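Local coordinates for protein probable uracil-DNA glycosylase (Acanthamoeba polyphaga mimivirus, PDB 5X55) that belongs to the uracil-DNA glycosylase superfamily, compact alpha/beta proteins built round a parallel four-stranded sheet flanked by helices, at residues 243-246 / 247-251; 95-98 / 99-102; 342-345 / 346-349; 316-320 / 321-325; 117-120 / 121-124. All coordinates share one frame; numbering follows the deposited sequence.

In the fold
The five contacts fall into three places round the parallel sheet. Contacts 3 and 4 adjoin, their centres about 8 Å apart: the loop after strand 312-316 meets the turn before helix 350-360 through two probable hydrogen bonds, Ser-317 N with Pro-343 O at 2.9 Å and Ser-317 OG with Phe-345 N at 3.0 Å. Contacts 1 and 2, with centres about 14 Å apart, pair the short helices 244-248 and 98-102, Ile-247 CD1 lying 3.8 Å from Ile-102 CD1. Contact 5 is peripheral, about 22 Å from contact 2 and 43 Å from contact 3 between centres. Contact 4 contains the His-Pro-Ser-Pro signature of the family.

Contact 1: 243-246 / 247-251; sequences LASW and ILQGT
Gln-249 sets CG anti to its carbonyl carbon (chi1 -61°) and runs on extended, which swings its amide back over Ser-245; Thr-251 keeps OG1 beside its own backbone N (chi1 -42°), facing Trp-246. NE2 of Gln-249 donates to Ser-245 O over 2.9 Å. The acceptor lies close to the plane of the amide, yet NE2 stands above the carbonyl plane and not on a lone pair. The other end of this amide, OE1, takes a hydrogen bond from Phe-367 N near the C-terminus. Trp-246 O is gripped twice by a single residue, Thr-251 N at 3.1 Å and Thr-251 OG1 at 2.8 Å, both arriving from the same face of its plane. Just before Thr-251, Gly-250 has positive phi and donates its N-H to Ile-247 O at 3.0 Å, completing a Schellman motif that ends helix 244-248. Earlier in the helix, Leu-248 N bonds to Ala-244 O at 2.9 Å and Ile-247 N to Leu-243 O, from the N-cap residue, at 3.2 Å. Leu-243 CD2 lies 3.8 Å above the plane of the Trp-246 ring, toward its rim, while NE1 of that indole is bonded to Trp-368 O. Ser-245 O, Trp-246 O and Ile-247 O are thus met by donors of Gln-249, Thr-251 and Gly-250, and the side chains of Trp-246 and Gln-249 also join this helix end to the C-terminal tail.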
loop_
_atom_site.group_PDB
_atom_site.type_symbol
_atom_site.label_atom_id
_atom_site.label_comp_id
_atom_site.label_asym_id
_atom_site.label_seq_id
_atom_site.Cartn_x
_atom_site.Cartn_y
_atom_site.Cartn_z
ATOM N N LEU A 243 3.891 7.944 7.083
ATOM C CA LEU A 243 3.094 8.628 6.072
ATOM C C LEU A 243 1.633 8.828 6.492
ATOM O O LEU A 243 0.764 9.041 5.630
ATOM C CB LEU A 243 3.183 7.856 4.755
ATOM C CG LEU A 243 4.648 7.712 4.318
ATOM C CD1 LEU A 243 4.780 6.950 2.998
ATOM C CD2 LEU A 243 5.311 9.106 4.219
ATOM N N ALA A 244 1.355 8.770 7.800
ATOM C CA ALA A 244 0.016 9.021 8.325
ATOM C C ALA A 244 -0.632 10.256 7.696
ATOM O O ALA A 244 -1.831 10.257 7.383
ATOM C CB ALA A 244 0.108 9.166 9.841
ATOM N N SER A 245 0.159 11.297 7.453
ATOM C CA SER A 245 -0.391 12.552 6.956
ATOM C C SER A 245 -0.988 12.392 5.562
ATOM O O SER A 245 -2.083 12.898 5.278
ATOM C CB SER A 245 0.707 13.613 6.949
ATOM O OG SER A 245 0.236 14.788 6.328
ATOM N N TRP A 246 -0.265 11.709 4.667
ATOM C CA TRP A 246 -0.754 11.523 3.306
ATOM C C TRP A 246 -1.978 10.631 3.284
ATOM O O TRP A 246 -2.919 10.870 2.515
ATOM C CB TRP A 246 0.339 10.914 2.420
ATOM C CG TRP A 246 1.580 11.710 2.325
ATOM C CD1 TRP A 246 1.798 12.972 2.821
ATOM C CD2 TRP A 246 2.798 11.306 1.701
ATOM N NE1 TRP A 246 3.074 13.370 2.539
ATOM C CE2 TRP A 246 3.714 12.362 1.854
ATOM C CE3 TRP A 246 3.203 10.145 1.027
ATOM C CZ2 TRP A 246 5.016 12.292 1.373
ATOM C CZ3 TRP A 246 4.492 10.075 0.536
ATOM C CH2 TRP A 246 5.388 11.142 0.716
ATOM N N ILE A 247 -1.964 9.573 4.090
ATOM C CA ILE A 247 -3.040 8.596 4.040
ATOM C C ILE A 247 -4.317 9.198 4.584
ATOM O O ILE A 247 -5.400 8.995 4.017
ATOM C CB ILE A 247 -2.624 7.326 4.797
ATOM C CG1 ILE A 247 -1.410 6.689 4.109
ATOM C CG2 ILE A 247 -3.803 6.327 4.944
ATOM C CD1 ILE A 247 -0.678 5.740 5.016
ATOM N N LEU A 248 -4.212 9.985 5.663
ATOM C CA LEU A 248 -5.396 10.635 6.228
ATOM C C LEU A 248 -6.068 11.569 5.228
ATOM O O LEU A 248 -7.277 11.807 5.327
ATOM C CB LEU A 248 -5.014 11.399 7.488
ATOM C CG LEU A 248 -4.743 10.511 8.700
ATOM C CD1 LEU A 248 -3.758 11.171 9.663
ATOM C CD2 LEU A 248 -6.063 10.161 9.409
ATOM N N GLN A 249 -5.311 12.095 4.259
ATOM C CA GLN A 249 -5.818 13.011 3.243
ATOM C C GLN A 249 -6.239 12.305 1.960
ATOM O O GLN A 249 -6.446 12.968 0.937
ATOM C CB GLN A 249 -4.773 14.084 2.917
ATOM C CG GLN A 249 -4.374 14.990 4.113
ATOM C CD GLN A 249 -3.245 15.937 3.759
ATOM O OE1 GLN A 249 -3.436 16.919 3.036
ATOM N NE2 GLN A 249 -2.044 15.617 4.224
ATOM N N GLY A 250 -6.367 10.984 1.980
ATOM C CA GLY A 250 -6.887 10.260 0.843
ATOM C C GLY A 250 -5.867 9.572 -0.043
ATOM O O GLY A 250 -6.227 9.159 -1.149
ATOM N N THR A 251 -4.621 9.418 0.404
ATOM C CA THR A 251 -3.634 8.643 -0.338
ATOM C C THR A 251 -3.739 7.180 0.102
ATOM O O THR A 251 -3.334 6.825 1.216
ATOM C CB THR A 251 -2.224 9.196 -0.131
ATOM O OG1 THR A 251 -2.263 10.627 -0.168
ATOM C CG2 THR A 251 -1.313 8.710 -1.260
#

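Contact 2: 95-98 / 99-102; sequences NRII and TEYI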
loop_
_atom_site.group_PDB
_atom_site.type_symbol
_atom_site.label_atom_id
_atom_site.label_comp_id
_atom_site.label_asym_id
_atom_site.label_seq_id
_atom_site.Cartn_x
_atom_site.Cartn_y
_atom_site.Cartn_z
ATOM N N ASN A 95 -11.666 0.089 20.299
ATOM C CA ASN A 95 -11.008 0.568 21.518
ATOM C C ASN A 95 -10.041 1.733 21.241
ATOM O O ASN A 95 -9.677 2.477 22.151
ATOM C CB ASN A 95 -10.275 -0.593 22.228
ATOM C CG ASN A 95 -9.168 -1.233 21.367
ATOM O OD1 ASN A 95 -7.977 -1.113 21.676
ATOM N ND2 ASN A 95 -9.569 -1.929 20.300
ATOM N N ARG A 96 -9.646 1.892 19.978
ATOM C CA ARG A 96 -8.705 2.923 19.568
ATOM C C ARG A 96 -9.365 3.914 18.613
ATOM O O ARG A 96 -10.429 3.656 18.043
ATOM C CB ARG A 96 -7.475 2.318 18.879
ATOM C CG ARG A 96 -6.658 1.314 19.686
ATOM C CD ARG A 96 -5.689 0.604 18.736
ATOM N NE ARG A 96 -4.491 0.071 19.385
ATOM C CZ ARG A 96 -4.263 -1.225 19.590
ATOM N NH1 ARG A 96 -5.162 -2.126 19.204
ATOM N NH2 ARG A 96 -3.135 -1.619 20.183
ATOM N N ILE A 97 -8.710 5.066 18.459
ATOM C CA ILE A 97 -9.006 6.043 17.411
ATOM C C ILE A 97 -7.940 5.911 16.326
ATOM O O ILE A 97 -6.959 5.168 16.490
ATOM C CB ILE A 97 -9.054 7.474 17.975
ATOM C CG1 ILE A 97 -7.752 7.769 18.736
ATOM C CG2 ILE A 97 -10.281 7.647 18.860
ATOM C CD1 ILE A 97 -7.598 9.208 19.176
ATOM N N ILE A 98 -8.093 6.654 15.230
ATOM C CA ILE A 98 -7.352 6.336 14.008
ATOM C C ILE A 98 -5.852 6.621 14.160
ATOM O O ILE A 98 -4.995 5.864 13.668
ATOM C CB ILE A 98 -7.984 7.106 12.835
ATOM C CG1 ILE A 98 -7.577 6.468 11.502
ATOM C CG2 ILE A 98 -7.664 8.620 12.901
ATOM C CD1 ILE A 98 -7.861 4.957 11.420
ATOM N N THR A 99 -5.501 7.687 14.871
ATOM C CA THR A 99 -4.090 8.011 15.044
ATOM C C THR A 99 -3.329 6.904 15.772
ATOM O O THR A 99 -2.107 6.783 15.602
ATOM C CB THR A 99 -3.978 9.343 15.776
ATOM O OG1 THR A 99 -4.584 10.349 14.958
ATOM C CG2 THR A 99 -2.550 9.726 16.028
ATOM N N GLU A 100 -4.020 6.083 16.564
ATOM C CA GLU A 100 -3.321 5.032 17.286
ATOM C C GLU A 100 -2.863 3.923 16.347
ATOM O O GLU A 100 -1.831 3.293 16.602
ATOM C CB GLU A 100 -4.197 4.488 18.406
ATOM C CG GLU A 100 -4.194 5.401 19.621
ATOM C CD GLU A 100 -5.101 4.916 20.738
ATOM O OE1 GLU A 100 -6.331 4.892 20.542
ATOM O OE2 GLU A 100 -4.576 4.548 21.809
ATOM N N TYR A 101 -3.587 3.706 15.243
ATOM C CA TYR A 101 -3.214 2.733 14.223
ATOM C C TYR A 101 -2.263 3.303 13.182
ATOM O O TYR A 101 -1.384 2.585 12.693
ATOM C CB TYR A 101 -4.454 2.206 13.489
ATOM C CG TYR A 101 -5.450 1.468 14.348
ATOM C CD1 TYR A 101 -5.267 0.132 14.666
ATOM C CD2 TYR A 101 -6.593 2.103 14.815
ATOM C CE1 TYR A 101 -6.175 -0.549 15.447
ATOM C CE2 TYR A 101 -7.519 1.431 15.590
ATOM C CZ TYR A 101 -7.307 0.101 15.903
ATOM O OH TYR A 101 -8.226 -0.569 16.684
ATOM N N ILE A 102 -2.438 4.560 12.782
ATOM C CA ILE A 102 -1.694 5.010 11.613
ATOM C C ILE A 102 -0.449 5.785 12.043
ATOM O O ILE A 102 0.573 5.760 11.347
ATOM C CB ILE A 102 -2.586 5.823 10.647
ATOM C CG1 ILE A 102 -1.898 5.971 9.289
ATOM C CG2 ILE A 102 -2.950 7.187 11.198
ATOM C CD1 ILE A 102 -1.806 4.674 8.511
HETATM O O HOH W 1 -10.550 0.506 17.092
#
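Arg-96 lays its aliphatic chain over the buried Tyr-101, and this is the tight part of the contact. CD sits above one face of the ring, 3.7 Å from the centroid of Tyr-101 and displaced toward the rim, in a CH-pi contact; Arg-96 CB comes to 3.4 Å from Tyr-101 CE2. The chain, extended from CG to NE, carries the guanidinium past the ring with the two planes 58° apart, so the charged group does not stack on it. Its NH1 instead makes a salt bridge with Glu-169. Phe-130 also meets the tyrosine ring. At the ring edge, in its plane, a water lies 2.6 Å from Tyr-101 OH and donates to Arg-96 O at 3.3 Å, bridging the phenol to the incoming chain. The buried Ile-102 sends its N to Ile-98 O at 3.0 Å, a regular helical turn.

The looser side holds Ile-97 and Glu-100, both exposed. Glu-100 reaches back toward Ile-97 with an extended chain, its carbonyl carbon anti to CG (chi1 -79°), and OE1 receives the N-H of Ile-97 at 3.2 Å through its anti lone pair. In return Glu-100 N reaches Ile-97 O at 3.1 Å, from above the carbonyl plane. A first-turn glutamate reaching back to the N-H three residues before it is typical of the N-terminal end of an alpha-helix, here the short helix 98-102.

Contact 3: 342-345 / 346-349; sequences YPSF and NSVD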
loop_
_atom_site.group_PDB
_atom_site.type_symbol
_atom_site.label_atom_id
_atom_site.label_comp_id
_atom_site.label_asym_id
_atom_site.label_seq_id
_atom_site.Cartn_x
_atom_site.Cartn_y
_atom_site.Cartn_z
ATOM N N TYR A 342 9.170 3.569 -19.811
ATOM C CA TYR A 342 8.637 4.602 -18.937
ATOM C C TYR A 342 9.788 5.285 -18.221
ATOM O O TYR A 342 10.820 4.654 -17.970
ATOM C CB TYR A 342 7.653 4.014 -17.916
ATOM C CG TYR A 342 6.511 3.322 -18.610
ATOM C CD1 TYR A 342 5.368 4.015 -18.961
ATOM C CD2 TYR A 342 6.602 1.980 -18.967
ATOM C CE1 TYR A 342 4.327 3.384 -19.623
ATOM C CE2 TYR A 342 5.570 1.343 -19.636
ATOM C CZ TYR A 342 4.436 2.051 -19.965
ATOM O OH TYR A 342 3.405 1.428 -20.635
ATOM N N PRO A 343 9.645 6.571 -17.898
ATOM C CA PRO A 343 10.779 7.336 -17.365
ATOM C C PRO A 343 11.202 6.876 -15.979
ATOM O O PRO A 343 10.481 6.163 -15.275
ATOM C CB PRO A 343 10.246 8.775 -17.320
ATOM C CG PRO A 343 8.749 8.635 -17.312
ATOM C CD PRO A 343 8.467 7.424 -18.158
ATOM N N SER A 344 12.406 7.303 -15.598
ATOM C CA SER A 344 12.926 7.025 -14.270
ATOM C C SER A 344 12.138 7.779 -13.198
ATOM O O SER A 344 11.624 8.880 -13.419
ATOM C CB SER A 344 14.404 7.410 -14.170
ATOM O OG SER A 344 14.566 8.807 -14.236
ATOM N N PHE A 345 12.084 7.176 -12.011
ATOM C CA PHE A 345 11.345 7.763 -10.904
ATOM C C PHE A 345 11.788 9.193 -10.629
ATOM O O PHE A 345 10.950 10.085 -10.457
ATOM C CB PHE A 345 11.515 6.909 -9.645
ATOM C CG PHE A 345 10.806 7.479 -8.444
ATOM C CD1 PHE A 345 11.442 8.411 -7.613
ATOM C CD2 PHE A 345 9.481 7.130 -8.183
ATOM C CE1 PHE A 345 10.767 8.953 -6.525
ATOM C CE2 PHE A 345 8.799 7.668 -7.105
ATOM C CZ PHE A 345 9.444 8.574 -6.266
ATOM N N ASN A 346 13.096 9.429 -10.565
ATOM C CA ASN A 346 13.556 10.737 -10.110
ATOM C C ASN A 346 13.419 11.830 -11.165
ATOM O O ASN A 346 13.721 12.985 -10.864
ATOM C CB ASN A 346 15.010 10.674 -9.591
ATOM C CG ASN A 346 16.039 10.279 -10.660
ATOM O OD1 ASN A 346 15.724 10.079 -11.836
ATOM N ND2 ASN A 346 17.298 10.180 -10.232
ATOM N N SER A 347 12.949 11.512 -12.369
ATOM C CA SER A 347 12.758 12.515 -13.408
ATOM C C SER A 347 11.308 12.969 -13.558
ATOM O O SER A 347 11.058 13.928 -14.290
ATOM C CB SER A 347 13.264 11.983 -14.761
ATOM O OG SER A 347 12.342 11.058 -15.316
ATOM N N VAL A 348 10.352 12.314 -12.890
ATOM C CA VAL A 348 8.928 12.617 -13.022
ATOM C C VAL A 348 8.474 13.387 -11.797
ATOM O O VAL A 348 8.880 13.083 -10.666
ATOM C CB VAL A 348 8.085 11.334 -13.184
ATOM C CG1 VAL A 348 6.598 11.672 -13.314
ATOM C CG2 VAL A 348 8.556 10.504 -14.365
ATOM N N ASP A 349 7.624 14.387 -12.012
ATOM C CA ASP A 349 7.038 15.118 -10.895
ATOM C C ASP A 349 5.727 14.425 -10.528
ATOM O O ASP A 349 4.633 14.896 -10.841
ATOM C CB ASP A 349 6.844 16.576 -11.268
ATOM C CG ASP A 349 6.308 17.415 -10.127
ATOM O OD1 ASP A 349 6.204 16.922 -8.988
ATOM O OD2 ASP A 349 6.022 18.600 -10.372
HETATM O O HOH W 2 13.690 9.117 -17.840
#
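Ser-344 and Ser-347 meet in a short 3-10 turn that leads from strand 338-342 to helix 350-360, whose N-cap is Asp-349. Backbone and side-chain bonds converge on one carbonyl: Ser-344 O accepts from Ser-347 N at 3.1 Å and from Ser-347 OG at 3.0 Å, both from the same face of its plane. The amide stands well above that plane, whereas the hydroxyl is tilted only 20° from it. A weaker bond, Val-348 N to Phe-345 O, extends the turn by one residue. Solvent joins in through a water that accepts from Ser-344 N at 3.2 Å and donates weakly to Ser-347 OG.

The apolar share is small: Pro-343 CG rests against Val-348 CG2 at 3.5 Å, the two side chains meeting at a slant. Of the aromatic contacts, the buried Phe-345 ring stacks with His-350 and meets Trp-295 edge-to-face.

One side-chain pair spans a single residue. Asn-346 places its CG between its backbone N and carbonyl carbon (chi1 63°), which directs its amide back toward Ser-344; the hydroxyl Ser-344 OG then donates to Asn-346 OD1 at 3.0 Å, nearly along the C=O axis.

Contact 4: 316-320 / 321-325; sequences SSHPS and PYSVS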
loop_
_atom_site.group_PDB
_atom_site.type_symbol
_atom_site.label_atom_id
_atom_site.label_comp_id
_atom_site.label_asym_id
_atom_site.label_seq_id
_atom_site.Cartn_x
_atom_site.Cartn_y
_atom_site.Cartn_z
ATOM N N SER A 316 6.111 5.251 -13.775
ATOM C CA SER A 316 7.550 5.453 -13.875
ATOM C C SER A 316 8.238 4.222 -13.302
ATOM O O SER A 316 7.585 3.252 -12.910
ATOM C CB SER A 316 7.976 6.704 -13.119
ATOM O OG SER A 316 7.939 6.427 -11.726
ATOM N N SER A 317 9.566 4.274 -13.225
ATOM C CA SER A 317 10.279 3.216 -12.528
ATOM C C SER A 317 10.109 3.366 -11.013
ATOM O O SER A 317 9.647 4.391 -10.494
ATOM C CB SER A 317 11.767 3.222 -12.888
ATOM O OG SER A 317 12.480 4.182 -12.111
ATOM N N HIS A 318 10.534 2.323 -10.310
ATOM C CA HIS A 318 10.398 2.247 -8.867
ATOM C C HIS A 318 11.440 3.129 -8.173
ATOM O O HIS A 318 12.568 3.274 -8.663
ATOM C CB HIS A 318 10.564 0.796 -8.423
ATOM C CG HIS A 318 10.147 0.522 -7.007
ATOM N ND1 HIS A 318 10.984 0.729 -5.932
ATOM C CD2 HIS A 318 9.000 0.014 -6.496
ATOM C CE1 HIS A 318 10.371 0.369 -4.819
ATOM N NE2 HIS A 318 9.162 -0.058 -5.130
ATOM N N PRO A 319 11.095 3.708 -7.020
ATOM C CA PRO A 319 12.035 4.595 -6.319
ATOM C C PRO A 319 13.154 3.885 -5.593
ATOM O O PRO A 319 14.006 4.569 -5.013
ATOM C CB PRO A 319 11.138 5.321 -5.302
ATOM C CG PRO A 319 10.048 4.367 -5.034
ATOM C CD PRO A 319 9.762 3.739 -6.390
ATOM N N SER A 320 13.177 2.555 -5.553
ATOM C CA SER A 320 14.272 1.887 -4.870
ATOM C C SER A 320 15.598 2.288 -5.519
ATOM O O SER A 320 15.625 2.646 -6.699
ATOM C CB SER A 320 14.096 0.376 -4.924
ATOM O OG SER A 320 14.894 -0.181 -5.953
ATOM N N PRO A 321 16.707 2.276 -4.767
ATOM C CA PRO A 321 17.993 2.719 -5.349
ATOM C C PRO A 321 18.434 1.928 -6.575
ATOM O O PRO A 321 19.213 2.449 -7.386
ATOM C CB PRO A 321 18.995 2.556 -4.188
ATOM C CG PRO A 321 18.257 1.861 -3.086
ATOM C CD PRO A 321 16.791 2.125 -3.305
ATOM N N TYR A 322 17.955 0.699 -6.749
ATOM C CA TYR A 322 18.346 -0.079 -7.915
ATOM C C TYR A 322 17.657 0.380 -9.197
ATOM O O TYR A 322 18.128 0.042 -10.281
ATOM C CB TYR A 322 18.088 -1.570 -7.652
ATOM C CG TYR A 322 19.166 -2.196 -6.777
ATOM C CD1 TYR A 322 20.463 -1.722 -6.814
ATOM C CD2 TYR A 322 18.890 -3.238 -5.911
ATOM C CE1 TYR A 322 21.468 -2.264 -6.019
ATOM C CE2 TYR A 322 19.894 -3.807 -5.106
ATOM C CZ TYR A 322 21.180 -3.308 -5.166
ATOM O OH TYR A 322 22.183 -3.839 -4.382
ATOM N N SER A 323 16.584 1.176 -9.111
ATOM C CA SER A 323 15.861 1.585 -10.310
ATOM C C SER A 323 15.530 3.070 -10.356
ATOM O O SER A 323 14.993 3.534 -11.366
ATOM C CB SER A 323 14.568 0.769 -10.447
ATOM O OG SER A 323 13.790 0.848 -9.261
ATOM N N VAL A 324 15.864 3.837 -9.313
ATOM C CA VAL A 324 15.321 5.186 -9.165
ATOM C C VAL A 324 15.736 6.081 -10.333
ATOM O O VAL A 324 14.947 6.908 -10.802
ATOM C CB VAL A 324 15.740 5.781 -7.802
ATOM C CG1 VAL A 324 17.285 5.797 -7.650
ATOM C CG2 VAL A 324 15.131 7.182 -7.600
ATOM N N SER A 325 16.963 5.931 -10.836
ATOM C CA SER A 325 17.450 6.839 -11.871
ATOM C C SER A 325 17.542 6.190 -13.243
ATOM O O SER A 325 18.113 6.793 -14.164
ATOM C CB SER A 325 18.807 7.445 -11.480
ATOM O OG SER A 325 19.712 6.465 -11.017
#
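The imidazole of His-318, approached obliquely by Ser-323 OG, carries Pro-319 CD over one face, 3.2 Å above the ring plane and offset toward the rim, while Ser-320 CA sits in plane at its edge. ND1 of His-318 accepts from Ser-320 N at 2.9 Å, the donor tilted 19° from the ring plane; together this bond and the proline would restrict the rotation of the ring. The chain then turns back on itself, and serines stitch its two arms together. Ser-323 holds OG between its backbone N and carbonyl carbon (chi1 54°), a position from which it donates to His-318 O at 2.8 Å, coming from above the carbonyl plane. Ser-317 OG lies 2.7 Å from Ser-323 O, but its proton could serve Asn-326 O instead, so this bond is not settled. At the tip, Ser-320 O accepts Ser-323 N at 3.0 Å, and a weak bond from Val-324 N joins it. Ser-320 OG takes the N-H of Tyr-322, two residues on, at 3.3 Å, which fits an ST turn. Between the arms Val-324 CA makes a CA-H...O contact of 3.4 Å with His-318 O, which also accepts from the serine hydroxyl, from a different direction. Asn-223 of helix 219-230 bonds to Pro-319 O and holds the loop from outside. This is the His-Pro-Ser-Pro loop that follows the edge strand 312-316 in the family fold. With serine hydroxyls and backbone amides meeting its carbonyls, and prolines limiting its backbone, it can keep a defined shape, and a defined histidine orientation, without helix or strand.

Contact 5: 117-120 / 121-124; sequences CFPD and CKVN
Phe-118 presents one face of its ring squarely to Val-123: CA of the valine stands 4.0 Å from the ring centroid, only 9° off the normal, in a CH-pi contact over the centre. Cys-117 CB covers the opposite face, 3.9 Å above the plane of the Phe-118 ring but toward its rim. The phenyl is therefore sandwiched between the end of helix 114-117 and the chain that returns past it. With chi1 at -54°, Phe-118 CG is anti to the carbonyl carbon, which points the ring along this returning chain; CE1 of Phe-118 reaches 3.5 Å from Asn-124 N, obliquely to the ring.

The side chain of Lys-122 meets the turn rather than the ring. Bent at two places, it curls back at a slant to both Pro-119 and Asp-120, bringing CE to 3.7 Å from Pro-119 CD. The placing of its NZ, crowded against backbone atoms, is doubtful. The opposite charges of Asp-120 and Lys-122, both exposed, are near each other without forming a salt bridge.

Inside the loop, Cys-121 N donates to Phe-118 O at 2.9 Å, and Cys-121 itself has positive phi. Leu-158 of helix 146-159 packs on Phe-118 and Cys-121, and Ser-155 OG bonds to Cys-121 O. The backbone path is that of a type I beta turn, Phe-118 to Cys-121, followed by an inverse gamma turn centred on Lys-122, which together reverse the chain after a short helix.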
loop_
_atom_site.group_PDB
_atom_site.type_symbol
_atom_site.label_atom_id
_atom_site.label_comp_id
_atom_site.label_asym_id
_atom_site.label_seq_id
_atom_site.Cartn_x
_atom_site.Cartn_y
_atom_site.Cartn_z
ATOM N N CYS A 117 -3.396 -12.757 18.581
ATOM C CA CYS A 117 -4.785 -12.495 18.183
ATOM C C CYS A 117 -5.553 -13.770 17.890
ATOM O O CYS A 117 -6.782 -13.787 18.011
ATOM C CB CYS A 117 -4.864 -11.621 16.925
ATOM S SG CYS A 117 -4.174 -9.997 17.100
ATOM N N PHE A 118 -4.875 -14.812 17.433
ATOM C CA PHE A 118 -5.524 -16.067 17.066
ATOM C C PHE A 118 -4.760 -17.208 17.716
ATOM O O PHE A 118 -4.051 -17.957 17.037
ATOM C CB PHE A 118 -5.594 -16.257 15.550
ATOM C CG PHE A 118 -6.246 -15.113 14.813
ATOM C CD1 PHE A 118 -7.621 -14.934 14.858
ATOM C CD2 PHE A 118 -5.481 -14.229 14.057
ATOM C CE1 PHE A 118 -8.224 -13.893 14.176
ATOM C CE2 PHE A 118 -6.073 -13.191 13.367
ATOM C CZ PHE A 118 -7.453 -13.020 13.426
ATOM N N PRO A 119 -4.903 -17.381 19.035
ATOM C CA PRO A 119 -4.109 -18.403 19.733
ATOM C C PRO A 119 -4.264 -19.789 19.141
ATOM O O PRO A 119 -3.313 -20.582 19.176
ATOM C CB PRO A 119 -4.643 -18.348 21.173
ATOM C CG PRO A 119 -5.314 -17.040 21.296
ATOM C CD PRO A 119 -5.848 -16.701 19.937
ATOM N N ASP A 120 -5.430 -20.095 18.575
ATOM C CA ASP A 120 -5.727 -21.405 18.020
ATOM C C ASP A 120 -5.770 -21.388 16.496
ATOM O O ASP A 120 -6.360 -22.281 15.880
ATOM C CB ASP A 120 -7.039 -21.921 18.615
ATOM C CG ASP A 120 -6.995 -21.989 20.149
ATOM O OD1 ASP A 120 -6.081 -22.649 20.702
ATOM O OD2 ASP A 120 -7.846 -21.351 20.806
ATOM N N CYS A 121 -5.154 -20.371 15.883
ATOM C CA CYS A 121 -4.955 -20.274 14.436
ATOM C C CYS A 121 -6.272 -20.161 13.679
ATOM O O CYS A 121 -6.365 -20.543 12.518
ATOM C CB CYS A 121 -4.123 -21.446 13.917
ATOM S SG CYS A 121 -2.615 -21.645 14.906
ATOM N N LYS A 122 -7.288 -19.594 14.317
ATOM C CA LYS A 122 -8.611 -19.439 13.712
ATOM C C LYS A 122 -8.704 -18.102 12.969
ATOM O O LYS A 122 -9.476 -17.210 13.337
ATOM C CB LYS A 122 -9.673 -19.546 14.802
ATOM C CG LYS A 122 -9.309 -18.606 15.942
ATOM C CD LYS A 122 -9.669 -19.059 17.326
ATOM C CE LYS A 122 -8.718 -18.332 18.231
ATOM N NZ LYS A 122 -7.431 -18.420 17.531
ATOM N N VAL A 123 -7.897 -17.970 11.905
ATOM C CA VAL A 123 -7.756 -16.679 11.220
ATOM C C VAL A 123 -9.103 -16.198 10.709
ATOM O O VAL A 123 -9.836 -16.926 10.029
ATOM C CB VAL A 123 -6.737 -16.759 10.070
ATOM C CG1 VAL A 123 -6.870 -15.520 9.163
ATOM C CG2 VAL A 123 -5.345 -16.829 10.621
ATOM N N ASN A 124 -9.434 -14.958 11.037
ATOM C CA ASN A 124 -10.719 -14.367 10.688
ATOM C C ASN A 124 -10.431 -12.943 10.226
ATOM O O ASN A 124 -10.412 -12.009 11.033
ATOM C CB ASN A 124 -11.653 -14.417 11.886
ATOM C CG ASN A 124 -13.051 -13.974 11.562
ATOM O OD1 ASN A 124 -13.280 -13.225 10.613
ATOM N ND2 ASN A 124 -14.000 -14.398 12.382
#